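Local coordinates for protein PKS (Streptomyces albus, PDB 4OQJ) that probably acts as a ketosynthase domain of an AT-less type I polyketide synthase, forming carbon-carbon bonds in oxazolomycin biosynthesis, at residues A29-G34 against N258-V263; G304-V309 against V341-Q346; Y512-V517 against G534-A539. One frame throughout, in Å; residues are numbered along the deposited sequence.

Contact 1: A29-G34 against N258-V263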
loop_
_atom_site.group_PDB
_atom_site.type_symbol
_atom_site.label_atom_id
_atom_site.label_comp_id
_atom_site.label_asym_id
_atom_site.label_seq_id
_atom_site.Cartn_x
_atom_site.Cartn_y
_atom_site.Cartn_z
ATOM N N ALA A 29 20.220 3.268 0.197
ATOM C CA ALA A 29 20.863 3.677 -1.036
ATOM C C ALA A 29 20.095 4.834 -1.654
ATOM O O ALA A 29 18.906 5.017 -1.399
ATOM C CB ALA A 29 20.946 2.515 -2.009
ATOM N N CYS A 30 20.791 5.615 -2.470
ATOM C CA CYS A 30 20.184 6.776 -3.078
ATOM C C CYS A 30 20.984 7.262 -4.266
ATOM O O CYS A 30 22.227 7.234 -4.278
ATOM C CB CYS A 30 20.037 7.905 -2.049
ATOM S SG CYS A 30 21.611 8.382 -1.256
ATOM N N ARG A 31 20.248 7.718 -5.261
ATOM C CA ARG A 31 20.792 8.478 -6.368
ATOM C C ARG A 31 19.935 9.725 -6.456
ATOM O O ARG A 31 18.765 9.668 -6.860
ATOM C CB ARG A 31 20.758 7.675 -7.660
ATOM C CG ARG A 31 21.437 6.304 -7.508
ATOM C CD ARG A 31 20.963 5.324 -8.540
ATOM N NE ARG A 31 21.818 4.131 -8.578
ATOM C CZ ARG A 31 21.910 3.322 -9.624
ATOM N NH1 ARG A 31 21.185 3.574 -10.711
ATOM N NH2 ARG A 31 22.728 2.266 -9.585
ATOM N N PHE A 32 20.517 10.834 -6.011
ATOM C CA PHE A 32 19.848 12.130 -5.930
ATOM C C PHE A 32 20.646 13.093 -6.808
ATOM O O PHE A 32 21.764 12.765 -7.222
ATOM C CB PHE A 32 19.798 12.622 -4.484
ATOM C CG PHE A 32 18.951 11.775 -3.559
ATOM C CD1 PHE A 32 17.791 11.155 -3.998
ATOM C CD2 PHE A 32 19.308 11.623 -2.235
ATOM C CE1 PHE A 32 17.022 10.390 -3.130
ATOM C CE2 PHE A 32 18.545 10.853 -1.376
ATOM C CZ PHE A 32 17.392 10.257 -1.820
ATOM N N PRO A 33 20.099 14.282 -7.102
ATOM C CA PRO A 33 20.951 15.232 -7.834
ATOM C C PRO A 33 22.258 15.484 -7.103
ATOM O O PRO A 33 22.251 15.722 -5.894
ATOM C CB PRO A 33 20.102 16.500 -7.890
ATOM C CG PRO A 33 18.689 15.997 -7.789
ATOM C CD PRO A 33 18.765 14.839 -6.828
ATOM N N GLY A 34 23.369 15.376 -7.825
ATOM C CA GLY A 34 24.677 15.643 -7.264
ATOM C C GLY A 34 25.228 14.533 -6.381
ATOM O O GLY A 34 26.304 14.691 -5.803
ATOM N N ASN A 258 14.811 15.122 -9.556
ATOM C CA ASN A 258 14.796 13.749 -10.020
ATOM C C ASN A 258 15.675 12.902 -9.140
ATOM O O ASN A 258 16.785 13.306 -8.806
ATOM C CB ASN A 258 15.254 13.700 -11.480
ATOM C CG ASN A 258 14.362 14.527 -12.381
ATOM O OD1 ASN A 258 13.427 14.020 -12.990
ATOM N ND2 ASN A 258 14.634 15.805 -12.454
ATOM N N GLY A 259 15.184 11.735 -8.741
ATOM C CA GLY A 259 15.992 10.874 -7.909
ATOM C C GLY A 259 15.290 9.640 -7.417
ATOM O O GLY A 259 14.109 9.414 -7.704
ATOM N N VAL A 260 16.028 8.831 -6.665
ATOM C CA VAL A 260 15.548 7.524 -6.238
ATOM C C VAL A 260 16.247 7.181 -4.951
ATOM O O VAL A 260 17.422 7.511 -4.776
ATOM C CB VAL A 260 15.809 6.427 -7.304
ATOM C CG1 VAL A 260 17.296 6.350 -7.661
ATOM C CG2 VAL A 260 15.346 5.069 -6.827
ATOM N N GLY A 261 15.528 6.519 -4.048
ATOM C CA GLY A 261 16.100 6.127 -2.776
ATOM C C GLY A 261 15.390 4.913 -2.222
ATOM O O GLY A 261 14.241 4.637 -2.567
ATOM N N ALA A 262 16.087 4.188 -1.362
ATOM C CA ALA A 262 15.529 3.020 -0.690
ATOM C C ALA A 262 16.202 2.785 0.660
ATOM O O ALA A 262 17.391 3.082 0.854
ATOM C CB ALA A 262 15.664 1.784 -1.576
ATOM N N VAL A 263 15.421 2.263 1.600
ATOM C CA VAL A 263 15.947 1.794 2.862
ATOM C C VAL A 263 15.561 0.339 3.064
ATOM O O VAL A 263 14.547 -0.124 2.537
ATOM C CB VAL A 263 15.437 2.646 4.047
ATOM C CG1 VAL A 263 15.906 4.082 3.897
ATOM C CG2 VAL A 263 13.897 2.579 4.156
#
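Ala29, Cys30 and Arg31 pair with Ala262, Gly261 and Val260 as antiparallel neighbours in the central sheet of the N-terminal half of the ketosynthase, which belongs to the thiolase superfamily. The short segments run 4.7 Å apart at 178°. Ala29 and Ala262 form one hydrogen-bonded pair, with each N 2.9 Å from the O of the other, and Arg31 and Val260 repeat the pattern. Between them, Cys30 and Gly261 form a non-hydrogen-bonded pair, where Cys30 CA comes 3.3 Å from Val260 O. On the face that carries Ala29 and Ala262, Arg31 and Val260 lie side by side, Val260 CG1 touching Arg31 CB at 3.7 Å. The Phe32 ring turns back to this strand, CE1 coming 3.3 Å from Val260 O. Cys30 CB lies over one ring face near the rim, and Gly259 CA meets the ring edge. With no side chain at Gly259 or Gly261, the ring can lie close against this strand. Asn258 O, which has no polar partner in the model, meets Pro33 CD at 3.2 Å. Helix 105-121 covers Ala29 and Val260 and binds the Arg31 guanidinium through Glu112 and Glu116, whereas helix 376-390 packs on Cys30 and Phe32.

Contact 2: G304-V309 against V341-Q346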
loop_
_atom_site.group_PDB
_atom_site.type_symbol
_atom_site.label_atom_id
_atom_site.label_comp_id
_atom_site.label_asym_id
_atom_site.label_seq_id
_atom_site.Cartn_x
_atom_site.Cartn_y
_atom_site.Cartn_z
ATOM N N GLY A 304 -4.413 18.558 9.670
ATOM C CA GLY A 304 -3.965 17.260 9.204
ATOM C C GLY A 304 -2.501 17.033 9.533
ATOM O O GLY A 304 -2.106 15.962 10.003
ATOM N N GLN A 305 -1.684 18.042 9.275
ATOM C CA GLN A 305 -0.257 17.970 9.590
ATOM C C GLN A 305 -0.029 17.849 11.104
ATOM O O GLN A 305 0.719 16.983 11.566
ATOM C CB GLN A 305 0.480 19.199 9.064
ATOM C CG GLN A 305 0.549 19.341 7.549
ATOM C CD GLN A 305 1.334 20.595 7.143
ATOM O OE1 GLN A 305 2.202 21.056 7.877
ATOM N NE2 GLN A 305 1.009 21.155 5.992
ATOM N N ALA A 306 -0.678 18.707 11.880
ATOM C CA ALA A 306 -0.482 18.682 13.328
ATOM C C ALA A 306 -0.834 17.297 13.884
ATOM O O ALA A 306 -0.125 16.749 14.729
ATOM C CB ALA A 306 -1.323 19.768 13.997
ATOM N N ALA A 307 -1.928 16.724 13.397
ATOM C CA ALA A 307 -2.378 15.422 13.892
ATOM C C ALA A 307 -1.386 14.311 13.570
ATOM O O ALA A 307 -1.110 13.457 14.409
ATOM C CB ALA A 307 -3.734 15.070 13.316
ATOM N N VAL A 308 -0.838 14.293 12.364
ATOM C CA VAL A 308 0.006 13.151 12.029
ATOM C C VAL A 308 1.329 13.236 12.815
ATOM O O VAL A 308 1.888 12.210 13.212
ATOM C CB VAL A 308 0.258 13.051 10.512
ATOM C CG1 VAL A 308 1.366 14.005 10.062
ATOM C CG2 VAL A 308 0.605 11.634 10.150
ATOM N N VAL A 309 1.799 14.447 13.101
ATOM C CA VAL A 309 3.030 14.595 13.884
ATOM C C VAL A 309 2.811 14.108 15.319
ATOM O O VAL A 309 3.602 13.324 15.865
ATOM C CB VAL A 309 3.511 16.054 13.877
ATOM C CG1 VAL A 309 4.667 16.284 14.875
ATOM C CG2 VAL A 309 3.944 16.429 12.480
ATOM N N VAL A 341 4.971 25.208 10.138
ATOM C CA VAL A 341 5.507 25.534 11.455
ATOM C C VAL A 341 4.382 25.680 12.474
ATOM O O VAL A 341 4.536 25.300 13.632
ATOM C CB VAL A 341 6.346 26.803 11.393
ATOM C CG1 VAL A 341 6.837 27.205 12.780
ATOM C CG2 VAL A 341 7.543 26.582 10.444
ATOM N N ALA A 342 3.252 26.240 12.049
ATOM C CA ALA A 342 2.086 26.336 12.927
ATOM C C ALA A 342 1.623 24.943 13.348
ATOM O O ALA A 342 1.237 24.726 14.492
ATOM C CB ALA A 342 0.952 27.084 12.240
ATOM N N ALA A 343 1.680 23.995 12.422
ATOM C CA ALA A 343 1.252 22.632 12.700
ATOM C C ALA A 343 2.218 21.936 13.658
ATOM O O ALA A 343 1.792 21.253 14.581
ATOM C CB ALA A 343 1.132 21.841 11.399
ATOM N N LEU A 344 3.518 22.105 13.423
ATOM C CA LEU A 344 4.543 21.572 14.313
ATOM C C LEU A 344 4.457 22.180 15.718
ATOM O O LEU A 344 4.573 21.465 16.719
ATOM C CB LEU A 344 5.927 21.831 13.737
ATOM C CG LEU A 344 6.337 20.958 12.548
ATOM C CD1 LEU A 344 7.567 21.566 11.903
ATOM C CD2 LEU A 344 6.603 19.506 13.009
ATOM N N ASN A 345 4.265 23.492 15.784
ATOM C CA ASN A 345 4.063 24.168 17.074
ATOM C C ASN A 345 2.889 23.527 17.820
ATOM O O ASN A 345 2.990 23.197 18.998
ATOM C CB ASN A 345 3.794 25.668 16.893
ATOM C CG ASN A 345 5.058 26.485 16.634
ATOM O OD1 ASN A 345 6.178 26.012 16.812
ATOM N ND2 ASN A 345 4.871 27.731 16.206
ATOM N N GLN A 346 1.777 23.345 17.118
ATOM C CA GLN A 346 0.570 22.807 17.744
ATOM C C GLN A 346 0.846 21.392 18.253
ATOM O O GLN A 346 0.514 21.065 19.393
ATOM C CB GLN A 346 -0.616 22.810 16.767
ATOM C CG GLN A 346 -1.864 22.148 17.334
ATOM C CD GLN A 346 -3.041 22.143 16.364
ATOM O OE1 GLN A 346 -3.356 23.157 15.747
ATOM N NE2 GLN A 346 -3.689 20.991 16.226
#
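Ala306 and Ala343 bring two helices of the C-terminal half of the ketosynthase together. Their CA atoms are only 4.4 Å apart, and the short axes approach to 7.9 Å, crossing at -40°. The pair that meets at this closest CA approach carries nothing larger than a methyl on either side, which permits the closeness. The apolar contacts begin here: Ala343 CB lies 4.1 Å from Ala306 CB and, nearer still, 3.6 Å from Gln305 CB. Further along, Val309 and Leu344 cross at about a right angle, with Leu344 CD2 4.1 Å from Val309 CG2 and almost as near to CG1. Contacts between polar and apolar atoms supplement these, and no hydrogen bond joins the two segments. Ala306 CB sits 3.5 Å from Ala343 O. It is also touched by the Gln346 side chain, whose CG is anti to the backbone N (chi1 175°) and whose extended chain brings NE2 to 3.5 Å from Ala306 CB. That amide NE2 donates to Gln303 OE1, one residue before the first segment, so its polar end is held on the same helix as Ala306. On another side of helix 302-316, Val308 packs against strands 280-289 and 441-448, while Asn345 of helix 336-348 touches the loop residues Ala410 and Pro412.

Contact 3: Y512-V517 against G534-A539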
loop_
_atom_site.group_PDB
_atom_site.type_symbol
_atom_site.label_atom_id
_atom_site.label_comp_id
_atom_site.label_asym_id
_atom_site.label_seq_id
_atom_site.Cartn_x
_atom_site.Cartn_y
_atom_site.Cartn_z
ATOM N N TYR A 512 32.300 -14.023 -13.102
ATOM C CA TYR A 512 33.701 -13.589 -13.115
ATOM C C TYR A 512 34.132 -13.353 -11.682
ATOM O O TYR A 512 33.600 -12.473 -11.002
ATOM C CB TYR A 512 33.864 -12.346 -13.987
ATOM C CG TYR A 512 33.509 -12.664 -15.414
ATOM C CD1 TYR A 512 32.198 -12.554 -15.863
ATOM C CD2 TYR A 512 34.473 -13.138 -16.298
ATOM C CE1 TYR A 512 31.866 -12.872 -17.158
ATOM C CE2 TYR A 512 34.148 -13.458 -17.600
ATOM C CZ TYR A 512 32.848 -13.331 -18.022
ATOM O OH TYR A 512 32.511 -13.646 -19.312
ATOM N N ARG A 513 35.095 -14.143 -11.226
ATOM C CA ARG A 513 35.405 -14.212 -9.809
ATOM C C ARG A 513 36.850 -13.887 -9.477
ATOM O O ARG A 513 37.763 -14.067 -10.296
ATOM C CB ARG A 513 35.065 -15.609 -9.284
ATOM C CG ARG A 513 33.612 -15.977 -9.510
ATOM C CD ARG A 513 33.236 -17.288 -8.834
ATOM N NE ARG A 513 31.828 -17.618 -9.064
ATOM C CZ ARG A 513 31.232 -18.734 -8.637
ATOM N NH1 ARG A 513 31.913 -19.650 -7.965
ATOM N NH2 ARG A 513 29.945 -18.932 -8.884
ATOM N N ARG A 514 37.046 -13.422 -8.247
ATOM C CA ARG A 514 38.372 -13.066 -7.761
ATOM C C ARG A 514 38.443 -13.349 -6.285
ATOM O O ARG A 514 37.439 -13.236 -5.579
ATOM C CB ARG A 514 38.683 -11.597 -8.034
ATOM C CG ARG A 514 40.101 -11.169 -7.635
ATOM C CD ARG A 514 40.433 -9.853 -8.285
ATOM N NE ARG A 514 40.803 -10.035 -9.685
ATOM C CZ ARG A 514 40.611 -9.133 -10.645
ATOM N NH1 ARG A 514 40.033 -7.974 -10.370
ATOM N NH2 ARG A 514 40.998 -9.398 -11.894
ATOM N N ALA A 515 39.616 -13.746 -5.812
ATOM C CA ALA A 515 39.781 -14.002 -4.387
ATOM C C ALA A 515 41.210 -13.771 -3.929
ATOM O O ALA A 515 42.163 -13.848 -4.707
ATOM C CB ALA A 515 39.340 -15.419 -4.038
ATOM N N LEU A 516 41.334 -13.494 -2.642
ATOM C CA LEU A 516 42.604 -13.116 -2.048
ATOM C C LEU A 516 42.612 -13.529 -0.599
ATOM O O LEU A 516 41.674 -13.240 0.129
ATOM C CB LEU A 516 42.825 -11.606 -2.152
ATOM C CG LEU A 516 43.958 -11.056 -1.293
ATOM C CD1 LEU A 516 45.273 -11.490 -1.889
ATOM C CD2 LEU A 516 43.873 -9.547 -1.162
ATOM N N VAL A 517 43.678 -14.190 -0.169
ATOM C CA VAL A 517 43.872 -14.459 1.248
ATOM C C VAL A 517 44.673 -13.298 1.840
ATOM O O VAL A 517 45.779 -13.015 1.389
ATOM C CB VAL A 517 44.634 -15.789 1.494
ATOM C CG1 VAL A 517 44.817 -16.028 2.982
ATOM C CG2 VAL A 517 43.911 -16.965 0.845
ATOM N N GLY A 534 50.323 -13.738 -7.915
ATOM C CA GLY A 534 50.930 -14.524 -6.860
ATOM C C GLY A 534 50.017 -14.665 -5.661
ATOM O O GLY A 534 50.095 -15.655 -4.934
ATOM N N ARG A 535 49.145 -13.676 -5.462
ATOM C CA ARG A 535 48.267 -13.640 -4.302
ATOM C C ARG A 535 46.807 -13.525 -4.714
ATOM O O ARG A 535 45.940 -14.143 -4.106
ATOM C CB ARG A 535 48.605 -12.464 -3.390
ATOM C CG ARG A 535 49.994 -12.480 -2.796
ATOM C CD ARG A 535 50.090 -11.394 -1.749
ATOM N NE ARG A 535 49.138 -11.648 -0.673
ATOM C CZ ARG A 535 48.936 -10.838 0.356
ATOM N NH1 ARG A 535 49.609 -9.695 0.454
ATOM N NH2 ARG A 535 48.054 -11.173 1.288
ATOM N N VAL A 536 46.555 -12.708 -5.732
ATOM C CA VAL A 536 45.203 -12.452 -6.211
ATOM C C VAL A 536 44.836 -13.486 -7.275
ATOM O O VAL A 536 45.486 -13.595 -8.313
ATOM C CB VAL A 536 45.072 -11.021 -6.770
ATOM C CG1 VAL A 536 43.741 -10.823 -7.501
ATOM C CG2 VAL A 536 45.207 -10.018 -5.641
HETATM N N MSE A 537 43.792 -14.249 -6.987
HETATM C CA MSE A 537 43.333 -15.310 -7.862
HETATM C C MSE A 537 42.139 -14.814 -8.637
HETATM O O MSE A 537 41.214 -14.256 -8.054
HETATM C CB MSE A 537 42.961 -16.553 -7.049
HETATM C CG MSE A 537 44.090 -17.043 -6.126
HETATM SE SE MSE A 537 43.540 -18.435 -4.864
HETATM C CE MSE A 537 42.913 -17.316 -3.418
ATOM N N THR A 538 42.162 -15.012 -9.947
ATOM C CA THR A 538 41.053 -14.600 -10.807
ATOM C C THR A 538 40.691 -15.723 -11.753
ATOM O O THR A 538 41.570 -16.348 -12.339
ATOM C CB THR A 538 41.410 -13.359 -11.649
ATOM O OG1 THR A 538 41.931 -12.326 -10.805
ATOM C CG2 THR A 538 40.195 -12.847 -12.389
ATOM N N ALA A 539 39.400 -15.960 -11.927
ATOM C CA ALA A 539 38.932 -16.973 -12.854
ATOM C C ALA A 539 37.520 -16.646 -13.282
ATOM O O ALA A 539 36.814 -15.878 -12.608
ATOM C CB ALA A 539 39.000 -18.353 -12.215
HETATM O O HOH W 1 45.789 -15.185 -1.787
HETATM O O HOH W 2 47.853 -14.144 -0.360
#
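Arg513 and Ala515 pair with Ala539 and Met537 in a three-stranded antiparallel sheet, in which strand 512-518 is central and strand 536-539 lies at the edge. It is a small sheet separate from the large mixed one, consistent with the linker subdomain that accompanies ketosynthases in modular polyketide synthases. Backbone donors and acceptors are matched through four bonds. Arg513 N reaches Ala539 O at 2.8 Å, nearly on the line of its C=O, and Arg513 O accepts from Ala539 N; Ala515 N and O are satisfied in the same way by Met537. On the other side of the central strand, Tyr512, Arg514 and Leu516 bond to strand 465-471. Toward Val517 waters take over: water 1 accepts from Val517 N at 2.8 Å and donates to Arg535 O, though that second link is doubtfully short. Val517 O accepts from Arg535 NH2 at 2.9 Å and from water 2, which itself accepts from Arg535 NE; Arg535 NH1 forms a salt bridge with Asp523. On the face of Arg514 and Thr538 a bend at chi3 (-79°) carries NE to Thr538 OG1, 2.8 Å away and in the guanidinium plane. A weak bond from Arg514 NH2 reaches the same oxygen at 3.3 Å, while NH1 forms a salt bridge with Asp478 and also bonds to Thr481 OG1. Val536 CG1 packs on the aliphatic part, 3.5 Å from Arg514 CD. On the face of Ala515, selenomethionine Met537 sets its CE 4.1 Å from Ala515 CB.

In the fold
Along the chain the three contacts come in series, none enclosing or crossing another. Contact 1 closes the longest loop, bringing the first strand, 23-31, against strand 259-267 after more than 220 residues and thereby tying together the N-terminal half of the ketosynthase. Contact 2 then closes a loop of about 30 residues, packing helices 302-316 and 336-348 within the C-terminal half; its centre is 27 Å from that of contact 1. Contact 3 comes last and is the most local; its two strands, neighbours in the separate small sheet, are joined through helix 521-530. Contacts 2 and 3 lie on opposite sides of the chain's centre, their centres 57 Å apart, with contact 1 nearest that centre.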